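Local coordinates for protein estrogen receptor (Crassostrea gigas, PDB 4N1Y) that probably acts as a constitutively active nuclear receptor in transcription, its ligand-binding domain having lost the hormone-operated switch of steroid receptors, at residues F88-H93 against S97-P102; K137-L142 against V185-A190. All blocks are in the same frame, centred on the assembly; numbering follows the deposited sequence.

Contact 1: F88-H93 against S97-P102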
# COMPACT_ATOMS: atom_id res chain seq x y z
N PHE B 88 8.17 6.96 12.82
CA PHE B 88 9.54 6.81 13.29
C PHE B 88 9.78 7.75 14.47
O PHE B 88 10.48 7.38 15.42
CB PHE B 88 10.56 7.09 12.16
CG PHE B 88 11.97 6.64 12.50
CD1 PHE B 88 12.32 5.30 12.45
CD2 PHE B 88 12.93 7.57 12.90
CE1 PHE B 88 13.61 4.89 12.75
CE2 PHE B 88 14.22 7.16 13.21
CZ PHE B 88 14.56 5.81 13.14
N ARG B 89 9.22 8.95 14.42
CA ARG B 89 9.27 9.86 15.56
C ARG B 89 8.63 9.21 16.79
O ARG B 89 8.99 9.53 17.92
CB ARG B 89 8.55 11.20 15.26
CG ARG B 89 9.42 12.30 14.65
CD ARG B 89 8.68 13.64 14.55
NE ARG B 89 7.43 13.54 13.78
CZ ARG B 89 7.34 13.75 12.47
NH1 ARG B 89 8.42 14.07 11.77
NH2 ARG B 89 6.18 13.63 11.85
N SER B 90 7.72 8.28 16.55
CA SER B 90 6.90 7.71 17.61
C SER B 90 7.37 6.34 18.10
O SER B 90 6.69 5.71 18.91
CB SER B 90 5.45 7.64 17.16
OG SER B 90 4.95 8.96 16.96
N ILE B 91 8.51 5.89 17.59
CA ILE B 91 9.01 4.54 17.86
C ILE B 91 9.13 4.20 19.35
O ILE B 91 8.84 3.07 19.74
CB ILE B 91 10.41 4.33 17.22
CG1 ILE B 91 10.30 4.05 15.73
CG2 ILE B 91 11.18 3.19 17.89
CD1 ILE B 91 11.56 3.49 15.17
N GLU B 92 9.50 5.18 20.19
CA GLU B 92 9.71 4.90 21.62
C GLU B 92 8.39 4.66 22.34
O GLU B 92 8.36 4.00 23.38
CB GLU B 92 10.46 6.03 22.34
CG GLU B 92 9.74 7.37 22.49
CD GLU B 92 9.81 8.28 21.27
OE1 GLU B 92 10.26 7.84 20.19
OE2 GLU B 92 9.43 9.47 21.42
N HIS B 93 7.31 5.19 21.80
CA HIS B 93 6.03 5.08 22.48
C HIS B 93 5.40 3.70 22.31
O HIS B 93 4.31 3.46 22.80
CB HIS B 93 5.06 6.14 21.96
CG HIS B 93 5.63 7.52 21.96
ND1 HIS B 93 5.57 8.34 23.06
CD2 HIS B 93 6.27 8.22 21.00
CE1 HIS B 93 6.15 9.49 22.78
NE2 HIS B 93 6.58 9.44 21.53
N SER B 97 1.29 6.03 21.63
CA SER B 97 0.96 7.38 21.20
C SER B 97 1.75 7.79 19.98
O SER B 97 2.76 7.17 19.65
CB SER B 97 1.20 8.37 22.33
OG SER B 97 2.50 8.21 22.86
N LEU B 98 1.30 8.85 19.32
CA LEU B 98 2.01 9.37 18.16
C LEU B 98 2.57 10.75 18.48
O LEU B 98 1.85 11.64 18.95
CB LEU B 98 1.11 9.42 16.93
CG LEU B 98 0.75 8.02 16.44
CD1 LEU B 98 -0.23 8.07 15.29
CD2 LEU B 98 2.00 7.25 16.05
N ALA B 99 3.87 10.90 18.27
CA ALA B 99 4.54 12.16 18.51
C ALA B 99 4.64 12.97 17.22
O ALA B 99 5.60 12.82 16.46
CB ALA B 99 5.92 11.92 19.10
N PHE B 100 3.64 13.82 16.97
CA PHE B 100 3.62 14.65 15.77
C PHE B 100 4.68 15.72 15.84
O PHE B 100 5.33 16.08 14.85
CB PHE B 100 2.23 15.26 15.57
CG PHE B 100 1.17 14.22 15.46
CD1 PHE B 100 0.95 13.58 14.25
CD2 PHE B 100 0.43 13.86 16.56
CE1 PHE B 100 -0.01 12.59 14.15
CE2 PHE B 100 -0.54 12.88 16.47
CZ PHE B 100 -0.76 12.24 15.26
N ALA B 101 4.86 16.22 17.05
CA ALA B 101 5.97 17.07 17.37
C ALA B 101 6.34 16.70 18.79
O ALA B 101 5.56 16.02 19.47
CB ALA B 101 5.59 18.55 17.24
N PRO B 102 7.54 17.09 19.25
CA PRO B 102 7.83 16.90 20.67
C PRO B 102 6.77 17.64 21.49
O PRO B 102 6.34 17.22 22.57
CB PRO B 102 9.21 17.53 20.85
CG PRO B 102 9.80 17.59 19.49
CD PRO B 102 8.67 17.69 18.52
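Ser90 and Ala99 make the central link between the turn just after helix 67-89 and strand 97-99. The Ser90 hydroxyl meets the strand backbone: Ala99 N donates to Ser90 OG at 2.6 Å, with an N-H...O angle of 161°. The first torsion of Ser90 (chi1 -65°) sets OG where it can also bond to Cys86 O, one turn back in the helix. Two backbone groups thus grip this buried hydroxyl. Leu98 mostly turns away from Ser90, but its CD2 branch curls back to lie 3.6 Å from Ser90 CB. Arg89 reaches further along the strand, to the carbonyl of Ala99. Its chain bends at chi3, and the NE edge of the guanidinium faces Ala99 O in a weak hydrogen bond of 3.3 Å. The NH2 end makes a weak, long ion pair with Glu48. At the other end the His93 ring, from the 3-10 segment 91-93, stands beside Ser97 and Ala99. Its NE2 lies 3.5 Å from Ala99 CB, and its ND1 is 3.1 Å from Ser97 OG. Glu92 CG rests over the centre of one face of this ring, 3.8 Å above its plane. Val105, on the partner strand, packs against His93, Ser97 and Ala99. The arrangement is the step from a central helix into the small antiparallel beta-hairpin (97-99 with 104-107) that belongs to the otherwise helical nuclear receptor ligand-binding fold.

Contact 2: K137-L142 against V185-A190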
# COMPACT_ATOMS: atom_id res chain seq x y z
N LYS B 137 18.05 4.77 11.75
CA LYS B 137 17.74 6.03 11.05
C LYS B 137 18.06 5.92 9.56
O LYS B 137 17.23 6.27 8.70
CB LYS B 137 18.50 7.21 11.64
CG LYS B 137 18.07 8.55 11.05
CD LYS B 137 19.04 9.65 11.43
CE LYS B 137 18.68 10.99 10.79
NZ LYS B 137 19.46 12.11 11.41
N ASP B 138 19.26 5.42 9.25
CA ASP B 138 19.69 5.23 7.87
C ASP B 138 18.69 4.42 7.07
O ASP B 138 18.49 4.68 5.89
CB ASP B 138 21.05 4.55 7.80
CG ASP B 138 22.15 5.45 8.26
OD1 ASP B 138 21.90 6.66 8.45
OD2 ASP B 138 23.28 4.95 8.42
N GLU B 139 18.09 3.43 7.70
CA GLU B 139 17.08 2.65 7.01
C GLU B 139 15.85 3.52 6.78
O GLU B 139 15.26 3.47 5.71
CB GLU B 139 16.73 1.40 7.80
CG GLU B 139 17.95 0.54 8.12
CD GLU B 139 17.58 -0.72 8.89
OE1 GLU B 139 17.66 -0.69 10.14
OE2 GLU B 139 17.22 -1.74 8.26
N LEU B 140 15.49 4.35 7.76
CA LEU B 140 14.32 5.20 7.58
C LEU B 140 14.53 6.23 6.47
O LEU B 140 13.65 6.43 5.62
CB LEU B 140 13.96 5.94 8.87
CG LEU B 140 12.82 6.93 8.52
CD1 LEU B 140 11.41 6.36 8.75
CD2 LEU B 140 13.00 8.28 9.19
N LEU B 141 15.69 6.87 6.47
CA LEU B 141 16.07 7.79 5.41
C LEU B 141 15.87 7.13 4.03
O LEU B 141 15.31 7.73 3.11
CB LEU B 141 17.52 8.24 5.59
CG LEU B 141 17.69 9.14 6.82
CD1 LEU B 141 19.11 9.63 6.98
CD2 LEU B 141 16.75 10.30 6.73
N LEU B 142 16.33 5.89 3.90
CA LEU B 142 16.19 5.18 2.64
C LEU B 142 14.72 4.92 2.36
O LEU B 142 14.25 5.06 1.24
CB LEU B 142 16.97 3.87 2.68
CG LEU B 142 18.49 4.11 2.70
CD1 LEU B 142 19.24 2.79 2.82
CD2 LEU B 142 18.95 4.93 1.47
N VAL B 185 17.66 -12.41 6.45
CA VAL B 185 17.01 -12.35 5.15
C VAL B 185 15.56 -11.93 5.21
O VAL B 185 14.97 -11.60 4.18
CB VAL B 185 17.06 -13.68 4.43
CG1 VAL B 185 18.50 -14.09 4.23
CG2 VAL B 185 16.23 -14.73 5.17
N ARG B 186 14.97 -11.97 6.40
CA ARG B 186 13.57 -11.62 6.52
C ARG B 186 13.38 -10.13 6.75
O ARG B 186 12.29 -9.59 6.55
CB ARG B 186 12.93 -12.39 7.66
CG ARG B 186 12.93 -13.89 7.51
CD ARG B 186 12.64 -14.46 8.90
NE ARG B 186 12.64 -15.92 8.97
CZ ARG B 186 12.36 -16.60 10.07
NH1 ARG B 186 12.06 -15.95 11.19
NH2 ARG B 186 12.38 -17.93 10.07
N HIS B 187 14.45 -9.46 7.16
CA HIS B 187 14.32 -8.08 7.61
C HIS B 187 13.79 -7.08 6.56
O HIS B 187 12.74 -6.44 6.76
CB HIS B 187 15.65 -7.59 8.12
CG HIS B 187 15.61 -6.19 8.63
ND1 HIS B 187 15.10 -5.86 9.86
CD2 HIS B 187 16.02 -5.03 8.06
CE1 HIS B 187 15.21 -4.55 10.04
NE2 HIS B 187 15.77 -4.03 8.97
N VAL B 188 14.52 -6.96 5.46
CA VAL B 188 14.14 -6.05 4.38
C VAL B 188 12.74 -6.34 3.87
O VAL B 188 11.94 -5.42 3.72
CB VAL B 188 15.15 -6.10 3.20
CG1 VAL B 188 14.59 -5.40 1.96
CG2 VAL B 188 16.45 -5.48 3.60
N PRO B 189 12.44 -7.62 3.59
CA PRO B 189 11.05 -7.86 3.18
C PRO B 189 10.03 -7.45 4.25
O PRO B 189 9.05 -6.79 3.89
CB PRO B 189 11.02 -9.37 2.93
CG PRO B 189 12.44 -9.71 2.58
CD PRO B 189 13.27 -8.83 3.44
N ALA B 190 10.24 -7.80 5.52
CA ALA B 190 9.26 -7.44 6.54
C ALA B 190 9.06 -5.94 6.56
O ALA B 190 7.92 -5.46 6.60
CB ALA B 190 9.69 -7.92 7.91
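Glu139 and His187 reach toward each other from two helices of the ligand-binding domain and form a histidine-carboxylate hydrogen bond. The helices stay well apart here: the nearest CA atoms, of Glu139 and Val188, are 9.6 Å from each other. Only these two side chains bridge the gap, and just 64 Å² is buried between the segments. The tight part is polar and buried. Glu139 is extended beyond CG, which carries its carboxylate across. The His187 ring leaves its helix with CG anti to the backbone N (chi1 -179°) and comes from the opposite direction. Carboxylate and ring lie nearly coplanar, 28° apart. Glu139 OE1 is held separately, by His181 NE2 and by His136 N, so both carboxylate oxygens have partners. Bonds at both oxygens would probably fix the rotation of the carboxylate. The His181 ring also meets the His187 ring. The outer side is looser, with Val185 and Lys137 exposed. Arg186 is held at the subunit interface, where its NE forms a salt bridge with Asp171 of the second subunit. At the centre, His187 NE2 donates to the syn lone pair of Glu139 OE2 at 2.8 Å, with the oxygen 15° out of the ring plane.

In the fold
Contacts 1 and 2 follow one another along the chain, and their centres are about 19 Å apart. They meet through Phe88, which belongs to the first segment of contact 1 but takes no part in it. Phe88 CB packs on Leu140 CD1 at 3.6 Å, and Phe88 CZ lies 3.8 Å from Lys137 CA. The end of helix 67-89 therefore touches the hairpin through one side and helix 137-149 through another. Contact 1 has no neighbour from the second subunit, whereas the 185-190 segment of contact 2 packs against that subunit. Helix 67-89 lies in the core of the fold, while helix 187-215, which carries His187, faces the dimer partner.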